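PDB 3VIU: phosphoribosylformylglycinamidine synthase 2 from Thermus thermophilus, which belongs to the PurM-like AIR synthase-related family, carrying two pairs of N- and C-terminal domains of that type, and binds ADP and magnesium. Local coordinates for residues L564-E570 with L682-G688; T615-V621 with R660-T664. The contacts are given in a common frame with arbitrary orientation. Residues are numbered along the deposited sequence.

Interaction 1. Residues L564-E570 with L682-G688; sequences LLLIGEE and LPYRVLG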
# COMPACT_ATOMS: atom_id res chain seq x y z
N LEU A 564 -11.30 -5.31 31.09
CA LEU A 564 -10.85 -4.45 30.00
C LEU A 564 -9.74 -3.51 30.45
O LEU A 564 -9.95 -2.66 31.31
CB LEU A 564 -12.05 -3.65 29.46
CG LEU A 564 -11.79 -2.53 28.43
CD1 LEU A 564 -11.02 -3.08 27.25
CD2 LEU A 564 -13.12 -1.92 27.99
N LEU A 565 -8.56 -3.65 29.86
CA LEU A 565 -7.42 -2.82 30.22
C LEU A 565 -6.95 -1.91 29.08
O LEU A 565 -7.34 -2.07 27.92
CB LEU A 565 -6.23 -3.68 30.66
CG LEU A 565 -6.31 -4.64 31.83
CD1 LEU A 565 -7.09 -5.91 31.43
CD2 LEU A 565 -4.90 -5.02 32.24
N LEU A 566 -6.08 -0.96 29.42
CA LEU A 566 -5.53 -0.04 28.45
C LEU A 566 -4.04 0.13 28.68
O LEU A 566 -3.61 0.49 29.78
CB LEU A 566 -6.26 1.30 28.55
CG LEU A 566 -5.94 2.47 27.62
CD1 LEU A 566 -4.90 3.37 28.26
CD2 LEU A 566 -5.49 1.96 26.26
N ILE A 567 -3.25 -0.16 27.64
CA ILE A 567 -1.79 0.00 27.69
C ILE A 567 -1.59 1.45 27.27
O ILE A 567 -2.05 1.84 26.19
CB ILE A 567 -1.04 -0.87 26.64
CG1 ILE A 567 -1.64 -2.27 26.56
CG2 ILE A 567 0.45 -0.93 27.00
CD1 ILE A 567 -1.37 -3.12 27.74
N GLY A 568 -0.91 2.25 28.09
CA GLY A 568 -0.69 3.65 27.77
C GLY A 568 -1.59 4.53 28.62
O GLY A 568 -2.18 4.04 29.59
N GLU A 569 -1.71 5.80 28.28
CA GLU A 569 -2.55 6.70 29.06
C GLU A 569 -3.81 7.22 28.35
O GLU A 569 -3.90 7.22 27.12
CB GLU A 569 -1.71 7.86 29.60
CG GLU A 569 -1.00 7.45 30.90
CD GLU A 569 0.20 8.30 31.24
OE1 GLU A 569 0.83 8.01 32.28
OE2 GLU A 569 0.52 9.24 30.48
N GLU A 570 -4.77 7.65 29.16
CA GLU A 570 -6.06 8.12 28.68
C GLU A 570 -6.03 9.43 27.93
O GLU A 570 -6.85 9.66 27.04
CB GLU A 570 -7.05 8.26 29.85
CG GLU A 570 -7.04 7.10 30.82
CD GLU A 570 -8.08 7.25 31.92
OE1 GLU A 570 -8.30 8.39 32.37
OE2 GLU A 570 -8.65 6.22 32.33
N LEU A 682 5.56 -0.27 31.48
CA LEU A 682 4.52 0.37 30.67
C LEU A 682 3.34 0.89 31.48
O LEU A 682 2.77 0.19 32.31
CB LEU A 682 4.01 -0.62 29.62
CG LEU A 682 4.97 -1.09 28.53
CD1 LEU A 682 4.23 -1.96 27.51
CD2 LEU A 682 5.58 0.12 27.83
N PRO A 683 2.95 2.16 31.23
CA PRO A 683 1.81 2.72 31.97
C PRO A 683 0.60 1.93 31.49
O PRO A 683 0.53 1.55 30.32
CB PRO A 683 1.77 4.16 31.49
CG PRO A 683 3.19 4.44 31.06
CD PRO A 683 3.56 3.17 30.36
N TYR A 684 -0.34 1.67 32.39
CA TYR A 684 -1.54 0.93 32.02
C TYR A 684 -2.65 1.22 33.02
O TYR A 684 -2.41 1.82 34.06
CB TYR A 684 -1.25 -0.58 31.99
CG TYR A 684 -1.19 -1.24 33.36
CD1 TYR A 684 -2.36 -1.64 34.01
CD2 TYR A 684 0.03 -1.46 34.00
CE1 TYR A 684 -2.32 -2.24 35.27
CE2 TYR A 684 0.08 -2.05 35.27
CZ TYR A 684 -1.10 -2.44 35.89
OH TYR A 684 -1.05 -3.01 37.14
N ARG A 685 -3.86 0.78 32.68
CA ARG A 685 -5.01 0.97 33.55
C ARG A 685 -6.08 -0.08 33.32
O ARG A 685 -6.28 -0.56 32.21
CB ARG A 685 -5.64 2.35 33.32
CG ARG A 685 -4.96 3.50 34.06
CD ARG A 685 -6.01 4.49 34.58
NE ARG A 685 -6.81 3.92 35.66
CZ ARG A 685 -8.13 4.01 35.76
NH1 ARG A 685 -8.84 4.65 34.83
NH2 ARG A 685 -8.76 3.45 36.79
N VAL A 686 -6.77 -0.42 34.41
CA VAL A 686 -7.86 -1.37 34.36
C VAL A 686 -9.13 -0.52 34.31
O VAL A 686 -9.64 -0.10 35.35
CB VAL A 686 -7.89 -2.26 35.62
CG1 VAL A 686 -9.02 -3.27 35.51
CG2 VAL A 686 -6.55 -2.97 35.79
N LEU A 687 -9.63 -0.28 33.10
CA LEU A 687 -10.82 0.55 32.90
C LEU A 687 -12.14 -0.02 33.40
O LEU A 687 -12.96 0.72 33.93
CB LEU A 687 -10.96 0.89 31.41
CG LEU A 687 -9.73 1.50 30.75
CD1 LEU A 687 -10.02 1.74 29.29
CD2 LEU A 687 -9.34 2.80 31.45
N GLY A 688 -12.34 -1.33 33.21
CA GLY A 688 -13.58 -1.96 33.65
C GLY A 688 -13.80 -3.36 33.07
O GLY A 688 -12.87 -4.16 33.02
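A classic beta bulge interrupts the antiparallel pairing of strands 564-567 and 684-688, inner neighbours in the mixed sheet of the second AIR synthase-related C-terminal domain. At the bulge L687 and G688 both face L564: L564 N donates to G688 O (2.7 Å), while L564 O receives two weak hydrogen bonds, from L687 N at 3.0 Å and G688 N at 3.3 Å. Beyond it the ladder is regular, with L566 N to R685 O at 2.8 Å and R685 N to L566 O at 2.9 Å, and G568 N to P683 O (2.7 Å) extends the pairing past the strand end. G568 there has backbone angles (106°/-167°) that call for glycine. L565 and I567 share one face with V686 and Y684, and helix 670-679 packs against that face; Y684 OH is hydrogen-bonded to E678. On the other face L566 CB meets L687 CD1 at 3.9 Å, and the turning chain brings E570 back over R685, closing a salt bridge between E570 OE2 and R685 NH1 at 3.0 Å.

Interaction 2. Residues T615-V621 with R660-T664; sequences TRTAHDV and RVLFT. With MG (magnesium ion), chain D.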
# COMPACT_ATOMS: atom_id res chain seq x y z
N THR A 615 -4.66 -12.94 26.25
CA THR A 615 -5.71 -12.14 25.61
C THR A 615 -5.92 -12.53 24.15
O THR A 615 -4.97 -12.86 23.44
CB THR A 615 -5.35 -10.64 25.63
OG1 THR A 615 -6.40 -9.89 25.01
CG2 THR A 615 -4.06 -10.40 24.87
N ARG A 616 -7.17 -12.47 23.70
CA ARG A 616 -7.47 -12.78 22.31
C ARG A 616 -8.34 -11.68 21.73
O ARG A 616 -8.95 -11.83 20.67
CB ARG A 616 -8.17 -14.14 22.18
CG ARG A 616 -9.49 -14.20 22.89
CD ARG A 616 -10.26 -15.44 22.52
NE ARG A 616 -11.51 -15.51 23.27
CZ ARG A 616 -12.42 -16.47 23.14
NH1 ARG A 616 -12.22 -17.45 22.27
NH2 ARG A 616 -13.52 -16.44 23.88
N THR A 617 -8.40 -10.56 22.43
CA THR A 617 -9.18 -9.42 21.95
C THR A 617 -8.43 -8.13 22.28
O THR A 617 -8.21 -7.78 23.45
CB THR A 617 -10.63 -9.45 22.51
OG1 THR A 617 -11.19 -8.14 22.49
CG2 THR A 617 -10.65 -10.01 23.88
N ALA A 618 -8.00 -7.44 21.22
CA ALA A 618 -7.24 -6.21 21.33
C ALA A 618 -7.62 -5.24 20.22
O ALA A 618 -8.12 -5.63 19.17
CB ALA A 618 -5.74 -6.52 21.27
N HIS A 619 -7.37 -3.96 20.46
CA HIS A 619 -7.71 -2.93 19.49
C HIS A 619 -6.90 -1.71 19.86
O HIS A 619 -6.89 -1.32 21.03
CB HIS A 619 -9.21 -2.63 19.60
CG HIS A 619 -9.72 -1.70 18.55
ND1 HIS A 619 -10.61 -0.68 18.82
CD2 HIS A 619 -9.47 -1.64 17.22
CE1 HIS A 619 -10.88 -0.02 17.71
NE2 HIS A 619 -10.20 -0.59 16.72
N ASP A 620 -6.19 -1.11 18.91
CA ASP A 620 -5.41 0.07 19.28
C ASP A 620 -6.28 1.31 19.24
O ASP A 620 -7.32 1.33 18.57
CB ASP A 620 -4.17 0.22 18.39
CG ASP A 620 -4.50 0.65 16.98
OD1 ASP A 620 -5.41 0.06 16.37
OD2 ASP A 620 -3.81 1.57 16.48
N VAL A 621 -5.87 2.33 19.98
CA VAL A 621 -6.60 3.58 20.06
C VAL A 621 -5.99 4.58 19.08
O VAL A 621 -4.90 5.10 19.30
CB VAL A 621 -6.54 4.17 21.49
CG1 VAL A 621 -7.40 5.43 21.57
CG2 VAL A 621 -7.00 3.13 22.50
N ARG A 660 -1.07 3.36 22.11
CA ARG A 660 -2.11 3.01 23.08
C ARG A 660 -2.94 1.81 22.60
O ARG A 660 -3.45 1.82 21.48
CB ARG A 660 -3.01 4.21 23.35
CG ARG A 660 -2.24 5.44 23.82
CD ARG A 660 -3.16 6.51 24.39
NE ARG A 660 -4.04 7.08 23.37
CZ ARG A 660 -5.09 7.84 23.64
NH1 ARG A 660 -5.41 8.12 24.89
NH2 ARG A 660 -5.83 8.33 22.65
N VAL A 661 -3.06 0.79 23.44
CA VAL A 661 -3.80 -0.42 23.10
C VAL A 661 -4.76 -0.93 24.18
O VAL A 661 -4.42 -0.99 25.37
CB VAL A 661 -2.82 -1.59 22.78
CG1 VAL A 661 -3.61 -2.87 22.49
CG2 VAL A 661 -1.95 -1.23 21.60
N LEU A 662 -5.96 -1.31 23.74
CA LEU A 662 -6.98 -1.85 24.62
C LEU A 662 -7.04 -3.37 24.44
O LEU A 662 -6.87 -3.86 23.33
CB LEU A 662 -8.35 -1.28 24.26
CG LEU A 662 -8.61 0.21 24.48
CD1 LEU A 662 -9.94 0.62 23.82
CD2 LEU A 662 -8.65 0.48 25.97
N PHE A 663 -7.26 -4.10 25.52
CA PHE A 663 -7.37 -5.55 25.44
C PHE A 663 -8.09 -6.12 26.66
O PHE A 663 -8.18 -5.46 27.69
CB PHE A 663 -6.00 -6.21 25.27
CG PHE A 663 -5.18 -6.25 26.52
CD1 PHE A 663 -5.04 -7.43 27.24
CD2 PHE A 663 -4.54 -5.11 26.98
CE1 PHE A 663 -4.28 -7.48 28.40
CE2 PHE A 663 -3.77 -5.15 28.13
CZ PHE A 663 -3.64 -6.34 28.84
N THR A 664 -8.62 -7.33 26.52
CA THR A 664 -9.34 -7.94 27.62
C THR A 664 -8.71 -9.26 28.04
O THR A 664 -8.10 -9.97 27.22
CB THR A 664 -10.80 -8.20 27.24
OG1 THR A 664 -10.87 -9.33 26.38
CG2 THR A 664 -11.38 -7.00 26.52
MG MG D . -6.61 0.19 14.19
O HOH W 1 -5.05 2.11 14.27
O HOH W 2 -7.99 1.49 15.88
O HOH W 3 -2.39 4.21 19.64
O HOH W 4 -5.22 7.87 19.72
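A magnesium ion is held at the outermost strand of the sheet within the chain: D620 OD1 binds MG at 2.5 Å, and waters 1 and 2, each 2.5 Å from MG, are tied back to the same residue through D620 OD2 (2.6 Å to water 1) and D620 O (2.8 Å to water 2). D430 and N472 complete the protein ligands, while R471 forms a salt bridge with D620 OD2. Beneath the metal the backbone is firmly paired. H619 and L662 exchange hydrogen bonds, H619 N to L662 O and L662 N to H619 O, both 2.9 Å; V621 N donates to R660 O at 2.9 Å and T664 N to T617 O at 3.1 Å. Further along the pair, T615 OG1 donates to T664 O (2.8 Å). A618, V661 and F663 line the face covered by helix 596-611, whereas L662 reaches helix 625-634 from the other face and touches V621 (V621 CG2 to L662 CG, 3.9 Å). R660, whose NH1 is hydrogen-bonded to E569 O, also meets water 4, 3.0 Å from R660 NH2 and 2.8 Å from V621 O. This is an antiparallel edge pair of an AIR synthase-related C-terminal domain, its border strand supplying one carboxylate to a magnesium site that N-terminal-domain residues complete.

Interactions 1 and 2 lie in the same mixed sheet of the second AIR synthase-related C-terminal domain, their centres about 10 Å apart. Across the sheet the order is 618-620, 661-665, 563-567, 684-690, so interaction 2 is the edge pair and interaction 1 the next pair but one. The middle strands join them: I567 N lies 2.7 Å from V661 O, a probable hydrogen bond, and I567 CD1 packs on F663 CE2 at 3.2 Å. Along the chain, both strands of interaction 2 fall between the two of interaction 1. R660 NH1, 2.8 Å from E569 O, adds a further link. Continuous pairing thus connects the metal-bearing edge with the interior of the sheet.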